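Local structure of lectin (Trichosanthes anguina, 4HR6) at the interface of chains A and B and the interface of chains C and A. The protein forms part of a nontoxic, three-chain seed lectin homologous to type II ribosome-inactivating proteins, whose beta-trefoil chain binds galactosides. Sequence-based numbering; all coordinates share one arbitrary frame. Chains: chain A, Lectin; chain B, Lectin; chain C, Lectin.

Two different joints of the three-chain lectin are described here, their C-alpha centres about 34 Å apart. Contact 1 ties the RIP-like chain A to the beta-trefoil lectin chain B through strands 166-167 and 180-185 of A; contact 2 packs helix 10-24 of chain C on helix 121-132 of A. Chain A is common to both, but the contacts share no residue or secondary-structure element. Contact 1 pairs a polar grip with an apolar seat for A:Leu166, whereas contact 2 is helix packing bridged by waters. By family resemblance, contact 2 is probably internal packing of one RIP-like fold built from C and A, and contact 1 joins that unit to the lectin chain.

Contact 1: the interface of chains A and B. Residues chain A 166-167, 184; chain B 5, 8, 10, 48, 131.
Strand residues face each other here: A:Leu166 and A:Phe167 (strand 166-167) and A:Asp184 (strand 180-185) meet B:Arg8 and B:Thr10 of strand 7-10, all in extended conformation except A:Asp184, which departs from it. B:Arg8 does most of the polar work. Its chain folds at chi2 (-69°) and again at chi3, which swings the guanidinium end-on toward A:Asp184. B:Arg8 NH1 donates to two backbone carbonyls, to A:Phe167 O at 2.8 Å, tilted from the carbonyl plane, and to A:Asp184 O at 3.1 Å, on a lone pair in the plane of that second carbonyl. B:Arg8 NH2 meets the anti lone pair of A:Asp184 OD1 at 2.8 Å, in a salt bridge that is also a nearly straight hydrogen bond (169° at H). The syn lone pair of that oxygen takes the hydroxyl of B:Thr10, B:Thr10 OG1 to A:Asp184 OD1 2.9 Å, so two donors from chain B fix one carboxylate oxygen. The carboxylate and guanidinium planes are turned 63° apart, with OD1 still in the guanidinium plane.

Beside this grip A:Leu166 splits its methyls. A:Leu166 CD1 sits over a face of the B:Phe48 ring, 3.6 Å from B:Phe48 CG and displaced toward the rim; A:Leu166 CD2 meets B:Thr10 CG2 at 3.7 Å and B:Val131 CG1 at 3.8 Å.

The patch joins the later part of chain A to the first beta-trefoil of chain B, near that chain's N-terminus, where strands 7-10, 46-49 and 130-131 together supply the apolar side.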
loop_
_atom_site.group_PDB
_atom_site.type_symbol
_atom_site.label_atom_id
_atom_site.label_comp_id
_atom_site.label_asym_id
_atom_site.label_seq_id
_atom_site.Cartn_x
_atom_site.Cartn_y
_atom_site.Cartn_z
ATOM N N LEU A 166 2.592 -3.622 13.853
ATOM C CA LEU A 166 1.713 -4.768 13.821
ATOM C C LEU A 166 0.261 -4.363 14.065
ATOM O O LEU A 166 -0.043 -3.531 14.924
ATOM C CB LEU A 166 2.142 -5.794 14.874
ATOM C CG LEU A 166 3.453 -6.516 14.511
ATOM C CD1 LEU A 166 4.262 -6.858 15.751
ATOM C CD2 LEU A 166 3.164 -7.769 13.705
ATOM N N PHE A 167 -0.630 -4.992 13.315
ATOM C CA PHE A 167 -2.053 -4.754 13.425
ATOM C C PHE A 167 -2.610 -5.444 14.671
ATOM O O PHE A 167 -2.029 -6.402 15.172
ATOM C CB PHE A 167 -2.759 -5.315 12.185
ATOM C CG PHE A 167 -2.548 -4.509 10.927
ATOM C CD1 PHE A 167 -3.238 -4.849 9.783
ATOM C CD2 PHE A 167 -1.722 -3.393 10.900
ATOM C CE1 PHE A 167 -3.095 -4.122 8.614
ATOM C CE2 PHE A 167 -1.581 -2.656 9.740
ATOM C CZ PHE A 167 -2.274 -3.020 8.598
ATOM N N ASP A 184 -1.421 -8.613 8.489
ATOM C CA ASP A 184 -1.432 -8.394 9.928
ATOM C C ASP A 184 -0.398 -7.372 10.374
ATOM O O ASP A 184 -0.095 -7.283 11.553
ATOM C CB ASP A 184 -1.226 -9.729 10.650
ATOM C CG ASP A 184 0.182 -10.274 10.497
ATOM O OD1 ASP A 184 0.721 -10.792 11.503
ATOM O OD2 ASP A 184 0.758 -10.162 9.385
ATOM N N VAL B 5 -2.585 -1.885 20.902
ATOM C CA VAL B 5 -2.334 -3.308 20.721
ATOM C C VAL B 5 -1.297 -3.698 21.758
ATOM O O VAL B 5 -0.201 -3.136 21.780
ATOM C CB VAL B 5 -1.785 -3.603 19.314
ATOM C CG1 VAL B 5 -1.849 -5.087 19.034
ATOM C CG2 VAL B 5 -2.570 -2.834 18.267
ATOM N N ARG B 8 1.219 -9.182 20.105
ATOM C CA ARG B 8 0.844 -9.879 18.867
ATOM C C ARG B 8 1.803 -11.018 18.572
ATOM O O ARG B 8 2.996 -10.918 18.856
ATOM C CB ARG B 8 0.859 -8.912 17.679
ATOM C CG ARG B 8 -0.443 -8.161 17.436
ATOM C CD ARG B 8 -1.568 -9.055 16.959
ATOM N NE ARG B 8 -1.162 -10.101 16.026
ATOM C CZ ARG B 8 -0.729 -9.907 14.773
ATOM N NH1 ARG B 8 -0.569 -8.680 14.277
ATOM N NH2 ARG B 8 -0.414 -10.955 14.020
ATOM N N THR B 10 3.245 -13.315 15.459
ATOM C CA THR B 10 3.364 -13.381 13.988
ATOM C C THR B 10 4.625 -14.162 13.544
ATOM O O THR B 10 5.269 -14.823 14.368
ATOM C CB THR B 10 3.372 -11.953 13.415
ATOM O OG1 THR B 10 3.289 -11.984 11.985
ATOM C CG2 THR B 10 4.606 -11.209 13.848
ATOM N N PHE B 48 5.471 -10.223 19.990
ATOM C CA PHE B 48 5.967 -8.886 20.306
ATOM C C PHE B 48 5.161 -8.313 21.470
ATOM O O PHE B 48 3.938 -8.434 21.488
ATOM C CB PHE B 48 5.810 -7.965 19.080
ATOM C CG PHE B 48 6.728 -8.303 17.933
ATOM C CD1 PHE B 48 6.549 -9.462 17.202
ATOM C CD2 PHE B 48 7.759 -7.448 17.584
ATOM C CE1 PHE B 48 7.403 -9.772 16.148
ATOM C CE2 PHE B 48 8.617 -7.748 16.535
ATOM C CZ PHE B 48 8.435 -8.906 15.815
ATOM N N VAL B 131 8.147 -8.492 9.012
ATOM C CA VAL B 131 7.387 -8.914 10.185
ATOM C C VAL B 131 5.928 -8.997 9.782
ATOM O O VAL B 131 5.320 -8.000 9.424
ATOM C CB VAL B 131 7.540 -7.911 11.328
ATOM C CG1 VAL B 131 6.702 -8.340 12.520
ATOM C CG2 VAL B 131 9.004 -7.776 11.693
#

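Contact 2: the interface of chains C and A. Residues chain C 10, 13-14; chain A 124-125, 128, 131.
Van der Waals packing comes first: C:Tyr13 and C:Ser10 lie against A:Phe131, while C:Lys14 reaches over A:Ala128. The beta carbon of C:Tyr13 sits above the centre of the A:Phe131 ring, 4.1 Å from its plane. The tyrosine side chain then runs about at right angles to the phenylalanine, and C:Tyr13 CD1 comes to 3.8 Å from A:Phe131 CE2. Two further apolar pairs join carbons, C:Lys14 CE to A:Ala128 CB at 3.7 Å and, at the start of the chain C helix, C:Ser10 CA to the CB of A:Phe131. Oxygens take part too. With CG trans to the backbone N (chi1 173°), the phenol ring is carried along helix 121-132, and C:Tyr13 CE2, on its other side, lies 3.7 Å from the carbonyl oxygen A:Glu124 O. A:Ala128 CB also touches C:Ser10 OG at 3.6 Å.

Water-mediated links flank this packing. The extended C:Lys14 chain crosses A:Glu124 at about a right angle, C:Lys14 CB and CG lying against the carboxylate oxygen A:Glu124 OE1 (CG 3.7 Å), and carries NZ past A:Ala128. There one water bridges NZ to the amide oxygen OE1 of A:Gln125, which is brought round by a bend at chi2 (58°). Another water, 2.7 Å from the backbone oxygen C:Lys14 O, also contacts A:Glu124 OE1.

The ammonium of C:Lys14 and the carboxylate of A:Glu124 stay apart, C:Lys14 NZ to A:Glu124 OE1 6.4 Å, so any attraction would probably be weak.

In the fold, the N-terminal turns of helix 10-24, the one helix of chain C, lie on helix 121-132 of chain A, which directly follows the longer helix 103-119; chain C likely belongs to the same RIP-like fold, as the N-terminal segment of what is a single A chain in type II RIPs.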
loop_
_atom_site.group_PDB
_atom_site.type_symbol
_atom_site.label_atom_id
_atom_site.label_comp_id
_atom_site.label_asym_id
_atom_site.label_seq_id
_atom_site.Cartn_x
_atom_site.Cartn_y
_atom_site.Cartn_z
ATOM N N SER C 10 -5.960 9.458 -19.306
ATOM C CA SER C 10 -5.335 8.893 -18.123
ATOM C C SER C 10 -4.606 9.950 -17.296
ATOM O O SER C 10 -4.765 10.014 -16.071
ATOM C CB SER C 10 -4.372 7.773 -18.525
ATOM O OG SER C 10 -3.699 7.265 -17.388
ATOM N N TYR C 13 -7.107 12.463 -15.560
ATOM C CA TYR C 13 -7.764 11.713 -14.496
ATOM C C TYR C 13 -6.880 11.637 -13.242
ATOM O O TYR C 13 -7.308 12.031 -12.165
ATOM C CB TYR C 13 -8.154 10.316 -14.974
ATOM C CG TYR C 13 -8.693 9.452 -13.854
ATOM C CD1 TYR C 13 -9.948 9.708 -13.296
ATOM C CD2 TYR C 13 -7.936 8.420 -13.320
ATOM C CE1 TYR C 13 -10.442 8.951 -12.260
ATOM C CE2 TYR C 13 -8.425 7.642 -12.280
ATOM C CZ TYR C 13 -9.676 7.922 -11.746
ATOM O OH TYR C 13 -10.160 7.163 -10.713
ATOM N N LYS C 14 -5.629 11.207 -13.396
ATOM C CA LYS C 14 -4.679 11.108 -12.267
ATOM C C LYS C 14 -4.373 12.436 -11.603
ATOM O O LYS C 14 -4.207 12.497 -10.391
ATOM C CB LYS C 14 -3.361 10.503 -12.707
ATOM C CG LYS C 14 -3.445 9.040 -13.051
ATOM C CD LYS C 14 -2.059 8.529 -13.408
ATOM C CE LYS C 14 -2.114 7.176 -14.089
ATOM N NZ LYS C 14 -0.807 6.841 -14.737
ATOM N N GLU A 124 -7.191 3.674 -8.321
ATOM C CA GLU A 124 -6.796 4.729 -9.236
ATOM C C GLU A 124 -6.175 4.161 -10.531
ATOM O O GLU A 124 -6.554 4.559 -11.638
ATOM C CB GLU A 124 -5.800 5.642 -8.555
ATOM C CG GLU A 124 -5.371 6.836 -9.396
ATOM C CD GLU A 124 -4.128 7.507 -8.852
ATOM O OE1 GLU A 124 -3.746 8.578 -9.381
ATOM O OE2 GLU A 124 -3.550 6.982 -7.879
ATOM N N GLN A 125 -5.223 3.242 -10.374
ATOM C CA GLN A 125 -4.507 2.670 -11.509
ATOM C C GLN A 125 -5.420 1.810 -12.367
ATOM O O GLN A 125 -5.350 1.872 -13.581
ATOM C CB GLN A 125 -3.265 1.873 -11.070
ATOM C CG GLN A 125 -2.353 1.453 -12.235
ATOM C CD GLN A 125 -1.846 2.639 -13.043
ATOM O OE1 GLN A 125 -1.208 3.525 -12.508
ATOM N NE2 GLN A 125 -2.156 2.668 -14.329
ATOM N N ALA A 128 -7.403 4.355 -14.362
ATOM C CA ALA A 128 -6.562 5.006 -15.366
ATOM C C ALA A 128 -6.413 4.155 -16.631
ATOM O O ALA A 128 -6.507 4.670 -17.729
ATOM C CB ALA A 128 -5.200 5.343 -14.797
ATOM N N PHE A 131 -9.307 4.538 -19.009
ATOM C CA PHE A 131 -9.162 5.747 -19.810
ATOM C C PHE A 131 -8.173 5.547 -20.963
ATOM O O PHE A 131 -8.407 6.061 -22.056
ATOM C CB PHE A 131 -8.676 6.931 -18.962
ATOM C CG PHE A 131 -9.769 7.664 -18.222
ATOM C CD1 PHE A 131 -10.248 8.877 -18.689
ATOM C CD2 PHE A 131 -10.308 7.152 -17.048
ATOM C CE1 PHE A 131 -11.235 9.567 -18.001
ATOM C CE2 PHE A 131 -11.301 7.835 -16.369
ATOM C CZ PHE A 131 -11.767 9.043 -16.843
HETATM O O HOH W 1 -2.763 10.768 -8.853
HETATM O O HOH W 2 1.136 5.134 -13.412
#